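Local atomic coordinates of alpha-L-rhamnosidase (Streptomyces avermitilis, PDB entry 3W5M), a protein that releases terminal alpha-L-rhamnose by hydrolysis from plant rhamnosides such as citrus flavonoids and gum arabic, and carries a calcium-dependent rhamnose-binding module. Residues L328-R336 and S364-Y375. Residues are numbered along the deposited sequence; the frame is centred on the assembly and turned at random.
Sequences LYEAHLNGR and SVRPGANALAAY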
ATOM      1  N   LEU A 328       1.043  14.177  -5.277  1.00 16.03           N
ATOM      2  CA  LEU A 328       2.221  13.379  -5.573  1.00 15.20           C
ATOM      3  C   LEU A 328       3.108  14.268  -6.435  1.00 15.04           C
ATOM      4  O   LEU A 328       2.594  15.149  -7.109  1.00 14.69           O
ATOM      5  CB  LEU A 328       1.878  12.126  -6.422  1.00 15.96           C
ATOM      6  CG  LEU A 328       0.816  11.149  -5.898  1.00 16.80           C
ATOM      7  CD1 LEU A 328       0.528  10.141  -7.012  1.00 20.23           C
ATOM      8  CD2 LEU A 328       1.309  10.437  -4.656  1.00 17.36           C
ATOM      9  N   TYR A 329       4.410  13.997  -6.419  1.00 15.27           N
ATOM     10  CA  TYR A 329       5.335  14.796  -7.226  1.00 15.51           C
ATOM     11  C   TYR A 329       6.460  13.905  -7.753  1.00 14.84           C
ATOM     12  O   TYR A 329       6.750  12.813  -7.208  1.00 15.53           O
ATOM     13  CB  TYR A 329       5.913  15.979  -6.428  1.00 15.37           C
ATOM     14  CG  TYR A 329       6.935  15.553  -5.419  1.00 16.40           C
ATOM     15  CD1 TYR A 329       6.538  14.989  -4.179  1.00 16.13           C
ATOM     16  CD2 TYR A 329       8.286  15.638  -5.698  1.00 16.80           C
ATOM     17  CE1 TYR A 329       7.470  14.542  -3.270  1.00 17.51           C
ATOM     18  CE2 TYR A 329       9.233  15.182  -4.781  1.00 17.75           C
ATOM     19  CZ  TYR A 329       8.813  14.643  -3.568  1.00 17.79           C
ATOM     20  OH  TYR A 329       9.733  14.194  -2.654  1.00 18.48           O
ATOM     21  N   GLU A 330       7.120  14.412  -8.788  1.00 16.18           N
ATOM     22  CA  GLU A 330       8.389  13.864  -9.253  1.00 16.72           C
ATOM     23  C   GLU A 330       9.191  15.078  -9.653  1.00 16.76           C
ATOM     24  O   GLU A 330       8.703  15.882 -10.437  1.00 18.12           O
ATOM     25  CB  GLU A 330       8.185  13.006 -10.487  1.00 18.77           C
ATOM     26  CG  GLU A 330       9.445  12.299 -10.936  1.00 21.65           C
ATOM     27  CD  GLU A 330       9.181  11.507 -12.213  1.00 25.20           C
ATOM     28  OE1 GLU A 330       9.273  12.086 -13.318  1.00 26.72           O
ATOM     29  OE2 GLU A 330       8.841  10.321 -12.084  1.00 24.23           O
ATOM     30  N   ALA A 331      10.386  15.209  -9.090  1.00 16.47           N
ATOM     31  CA  ALA A 331      11.208  16.371  -9.297  1.00 16.86           C
ATOM     32  C   ALA A 331      12.324  16.052 -10.261  1.00 18.37           C
ATOM     33  O   ALA A 331      12.805  14.907 -10.339  1.00 19.05           O
ATOM     34  CB  ALA A 331      11.798  16.852  -7.981  1.00 16.73           C
ATOM     35  N   HIS A 332      12.757  17.103 -10.935  1.00 19.42           N
ATOM     36  CA  HIS A 332      13.812  17.073 -11.942  1.00 22.04           C
ATOM     37  C   HIS A 332      14.724  18.271 -11.720  1.00 22.22           C
ATOM     38  O   HIS A 332      14.260  19.355 -11.336  1.00 22.94           O
ATOM     39  CB  HIS A 332      13.173  17.184 -13.334  1.00 22.15           C
ATOM     40  CG  HIS A 332      12.424  15.951 -13.731  1.00 25.31           C
ATOM     41  ND1 HIS A 332      11.182  15.629 -13.212  1.00 26.39           N
ATOM     42  CD2 HIS A 332      12.768  14.929 -14.551  1.00 23.93           C
ATOM     43  CE1 HIS A 332      10.793  14.466 -13.701  1.00 27.94           C
ATOM     44  NE2 HIS A 332      11.740  14.017 -14.511  1.00 29.95           N
ATOM     45  N   LEU A 333      16.023  18.082 -11.958  1.00 19.85           N
ATOM     46  CA  LEU A 333      16.985  19.170 -11.786  1.00 20.41           C
ATOM     47  C   LEU A 333      17.983  19.088 -12.973  1.00 20.57           C
ATOM     48  O   LEU A 333      18.645  18.062 -13.148  1.00 21.98           O
ATOM     49  CB  LEU A 333      17.695  19.029 -10.440  1.00 22.10           C
ATOM     50  CG  LEU A 333      18.810  20.021 -10.110  1.00 22.49           C
ATOM     51  CD1 LEU A 333      18.265  21.434  -9.956  1.00 22.03           C
ATOM     52  CD2 LEU A 333      19.537  19.607  -8.845  1.00 23.38           C
ATOM     53  N   ASN A 334      18.032  20.148 -13.768  1.00 21.58           N
ATOM     54  CA  ASN A 334      19.009  20.266 -14.893  1.00 22.01           C
ATOM     55  C   ASN A 334      18.975  19.053 -15.803  1.00 23.31           C
ATOM     56  O   ASN A 334      20.001  18.412 -16.051  1.00 25.65           O
ATOM     57  CB  ASN A 334      20.413  20.495 -14.339  1.00 22.30           C
ATOM     58  CG  ASN A 334      20.525  21.798 -13.577  1.00 23.64           C
ATOM     59  OD1 ASN A 334      21.215  21.881 -12.548  1.00 26.80           O
ATOM     60  ND2 ASN A 334      19.839  22.819 -14.064  1.00 22.04           N
ATOM     61  N   GLY A 335      17.765  18.709 -16.243  1.00 23.50           N
ATOM     62  CA  GLY A 335      17.547  17.644 -17.213  1.00 25.77           C
ATOM     63  C   GLY A 335      17.650  16.211 -16.721  1.00 27.24           C
ATOM     64  O   GLY A 335      17.689  15.309 -17.526  1.00 27.92           O
ATOM     65  N   ARG A 336      17.664  15.999 -15.406  1.00 24.89           N
ATOM     66  CA  ARG A 336      17.850  14.684 -14.815  1.00 26.62           C
ATOM     67  C   ARG A 336      16.825  14.521 -13.689  1.00 26.01           C
ATOM     68  O   ARG A 336      16.699  15.393 -12.827  1.00 25.24           O
ATOM     69  CB  ARG A 336      19.274  14.563 -14.258  1.00 30.46           C
ATOM     70  CG  ARG A 336      19.562  13.283 -13.500  1.00 37.36           C
ATOM     71  CD  ARG A 336      21.064  13.033 -13.369  1.00 44.65           C
ATOM     72  NE  ARG A 336      21.368  12.107 -12.271  1.00 50.26           N
ATOM     73  CZ  ARG A 336      21.500  10.785 -12.397  1.00 52.37           C
ATOM     74  NH1 ARG A 336      21.361  10.197 -13.583  1.00 53.46           N
ATOM     75  NH2 ARG A 336      21.773  10.043 -11.335  1.00 51.39           N
ATOM     76  N   SER A 364      24.375  17.162  -9.503  1.00 27.15           N
ATOM     77  CA  SER A 364      23.413  17.697 -10.444  1.00 28.01           C
ATOM     78  C   SER A 364      23.401  19.210 -10.535  1.00 27.38           C
ATOM     79  O   SER A 364      22.956  19.752 -11.533  1.00 30.19           O
ATOM     80  CB  SER A 364      22.004  17.204 -10.102  1.00 31.94           C
ATOM     81  OG  SER A 364      21.587  16.179 -10.977  1.00 38.61           O
ATOM     82  N   VAL A 365      23.876  19.912  -9.512  1.00 27.77           N
ATOM     83  CA  VAL A 365      23.827  21.378  -9.559  1.00 28.05           C
ATOM     84  C   VAL A 365      24.962  21.896 -10.436  1.00 26.86           C
ATOM     85  O   VAL A 365      25.951  21.197 -10.613  1.00 30.77           O
ATOM     86  CB  VAL A 365      23.907  22.031  -8.161  1.00 28.57           C
ATOM     87  CG1 VAL A 365      22.669  21.683  -7.345  1.00 29.69           C
ATOM     88  CG2 VAL A 365      25.157  21.590  -7.428  1.00 29.89           C
ATOM     89  N   ARG A 366      24.792  23.101 -10.961  1.00 26.88           N
ATOM     90  CA  ARG A 366      25.735  23.713 -11.913  1.00 29.02           C
ATOM     91  C   ARG A 366      26.125  25.119 -11.514  1.00 30.15           C
ATOM     92  O   ARG A 366      25.333  25.826 -10.866  1.00 28.75           O
ATOM     93  CB  ARG A 366      25.089  23.816 -13.302  1.00 28.28           C
ATOM     94  CG  ARG A 366      24.709  22.502 -13.936  1.00 29.79           C
ATOM     95  CD  ARG A 366      24.010  22.762 -15.268  1.00 30.09           C
ATOM     96  NE  ARG A 366      23.638  21.502 -15.915  1.00 31.15           N
ATOM     97  CZ  ARG A 366      22.982  21.394 -17.070  1.00 31.11           C
ATOM     98  NH1 ARG A 366      22.632  22.471 -17.771  1.00 30.19           N
ATOM     99  NH2 ARG A 366      22.701  20.188 -17.536  1.00 31.14           N
ATOM    100  N   PRO A 367      27.334  25.553 -11.932  1.00 30.00           N
ATOM    101  CA  PRO A 367      27.628  26.980 -11.907  1.00 32.23           C
ATOM    102  C   PRO A 367      26.765  27.665 -12.934  1.00 31.89           C
ATOM    103  O   PRO A 367      26.525  27.110 -14.000  1.00 34.83           O
ATOM    104  CB  PRO A 367      29.097  27.054 -12.363  1.00 31.64           C
ATOM    105  CG  PRO A 367      29.392  25.752 -13.028  1.00 33.65           C
ATOM    106  CD  PRO A 367      28.520  24.752 -12.302  1.00 32.25           C
ATOM    107  N   GLY A 368      26.301  28.860 -12.636  1.00 31.45           N
ATOM    108  CA  GLY A 368      25.488  29.579 -13.585  1.00 32.34           C
ATOM    109  C   GLY A 368      24.084  29.019 -13.587  1.00 32.97           C
ATOM    110  O   GLY A 368      23.517  28.736 -12.526  1.00 32.32           O
ATOM    111  N   ALA A 369      23.542  28.825 -14.784  1.00 29.28           N
ATOM    112  CA  ALA A 369      22.122  28.609 -14.956  1.00 27.74           C
ATOM    113  C   ALA A 369      21.680  27.194 -14.596  1.00 26.32           C
ATOM    114  O   ALA A 369      22.293  26.189 -14.980  1.00 25.27           O
ATOM    115  CB  ALA A 369      21.682  28.985 -16.364  1.00 30.51           C
ATOM    116  N   ASN A 370      20.594  27.152 -13.836  1.00 25.43           N
ATOM    117  CA  ASN A 370      20.035  25.917 -13.308  1.00 24.78           C
ATOM    118  C   ASN A 370      18.524  25.951 -13.508  1.00 22.63           C
ATOM    119  O   ASN A 370      17.929  27.033 -13.604  1.00 22.11           O
ATOM    120  CB  ASN A 370      20.333  25.780 -11.809  1.00 25.20           C
ATOM    121  CG  ASN A 370      21.783  25.465 -11.512  1.00 24.26           C
ATOM    122  OD1 ASN A 370      22.129  24.326 -11.230  1.00 23.71           O
ATOM    123  ND2 ASN A 370      22.640  26.500 -11.516  1.00 24.62           N
ATOM    124  N   ALA A 371      17.906  24.775 -13.603  1.00 22.01           N
ATOM    125  CA  ALA A 371      16.448  24.679 -13.616  1.00 22.13           C
ATOM    126  C   ALA A 371      16.002  23.575 -12.627  1.00 20.72           C
ATOM    127  O   ALA A 371      16.548  22.477 -12.617  1.00 19.91           O
ATOM    128  CB  ALA A 371      15.960  24.346 -15.017  1.00 23.07           C
ATOM    129  N   LEU A 372      15.015  23.895 -11.800  1.00 21.15           N
ATOM    130  CA  LEU A 372      14.392  22.900 -10.914  1.00 20.86           C
ATOM    131  C   LEU A 372      12.942  22.773 -11.396  1.00 20.04           C
ATOM    132  O   LEU A 372      12.312  23.755 -11.769  1.00 20.10           O
ATOM    133  CB  LEU A 372      14.492  23.342  -9.452  1.00 21.96           C
ATOM    134  CG  LEU A 372      13.881  22.413  -8.405  1.00 24.00           C
ATOM    135  CD1 LEU A 372      14.651  21.113  -8.353  1.00 21.77           C
ATOM    136  CD2 LEU A 372      13.888  23.103  -7.040  1.00 25.63           C
ATOM    137  N   ALA A 373      12.417  21.552 -11.441  1.00 20.31           N
ATOM    138  CA  ALA A 373      11.136  21.345 -12.088  1.00 18.82           C
ATOM    139  C   ALA A 373      10.415  20.195 -11.403  1.00 18.44           C
ATOM    140  O   ALA A 373      11.070  19.343 -10.827  1.00 18.60           O
ATOM    141  CB  ALA A 373      11.348  20.997 -13.532  1.00 19.45           C
ATOM    142  N   ALA A 374       9.087  20.172 -11.484  1.00 17.58           N
ATOM    143  CA  ALA A 374       8.352  19.018 -10.914  1.00 18.01           C
ATOM    144  C   ALA A 374       7.035  18.778 -11.627  1.00 17.66           C
ATOM    145  O   ALA A 374       6.404  19.719 -12.079  1.00 18.88           O
ATOM    146  CB  ALA A 374       8.130  19.193  -9.398  1.00 17.55           C
ATOM    147  N   TYR A 375       6.622  17.505 -11.710  1.00 16.98           N
ATOM    148  CA  TYR A 375       5.245  17.153 -11.986  1.00 16.16           C
ATOM    149  C   TYR A 375       4.553  17.114 -10.639  1.00 16.16           C
ATOM    150  O   TYR A 375       5.158  16.666  -9.669  1.00 16.67           O
ATOM    151  CB  TYR A 375       5.134  15.757 -12.566  1.00 17.29           C
ATOM    152  CG  TYR A 375       5.507  15.703 -14.031  1.00 18.23           C
ATOM    153  CD1 TYR A 375       4.654  16.249 -14.994  1.00 20.25           C
ATOM    154  CD2 TYR A 375       6.674  15.082 -14.446  1.00 20.93           C
ATOM    155  CE1 TYR A 375       4.986  16.218 -16.344  1.00 24.46           C
ATOM    156  CE2 TYR A 375       7.018  15.038 -15.807  1.00 23.58           C
ATOM    157  CZ  TYR A 375       6.158  15.610 -16.740  1.00 24.52           C
ATOM    158  OH  TYR A 375       6.448  15.618 -18.109  1.00 28.46           O
TER
HETATM  159  O   HOH W   1      21.785  17.140 -13.704  1.00 34.42           O
HETATM  160  O   HOH W   2      19.018  15.643 -10.982  1.00 37.37           O
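Glu330 and Tyr375 face each other across two antiparallel strands, 328-333 and 368-377, and exchange both of their backbone hydrogen bonds; the one from Tyr375 N to Glu330 O measures 2.9 Å. His332 and Ala373 repeat the exchange, with His332 N 2.8 Å from Ala373 O, and Asn334 N adds a bond to Ala371 O just where the first strand ends in the type I' turn Leu333-Arg336. Between these pairs sit the non-hydrogen-bonded ones, Ala331 with Ala374 and Leu333 with Leu372.

Apolar contacts fill the face that carries these last four residues. Leu333 divides its two methyls between partners; its first torsion (chi1 176°) sets CG beside the carbonyl carbon, from where CD1 meets Leu372 CD1 at 4.0 Å and CD2 reaches Ser364 CB at 3.7 Å and Val365 CG1. This face looks into a beta-sandwich, since Ala331 touches strand 316-326 of the other sheet and Ala374 touches strand 398-407; Val365, from the loop, also packs on 316-326. On the reverse face Glu330 and Tyr375 run side by side, carboxylate and ring planes 77° apart; the carboxylate forms a salt bridge with Arg564, and the phenol OH bonds to Gln304.

Polar groups shape the loop leading into strand 368-377. Asn370 OD1 takes Arg366 N on a lone pair, and its ND2 gives a nearly straight 2.9 Å bond to Arg366 O. A leucine in place of Asn370 would probably leave both backbone groups of Arg366 without these mates and let the 366-370 bend shift. Asn334 CB sits over one face of the Arg366 guanidinium, offset toward its rim, 3.7 Å from Arg366 NE. Ser364 OG holds two waters, one bonded to Asn334 O and the other to Arg336 O.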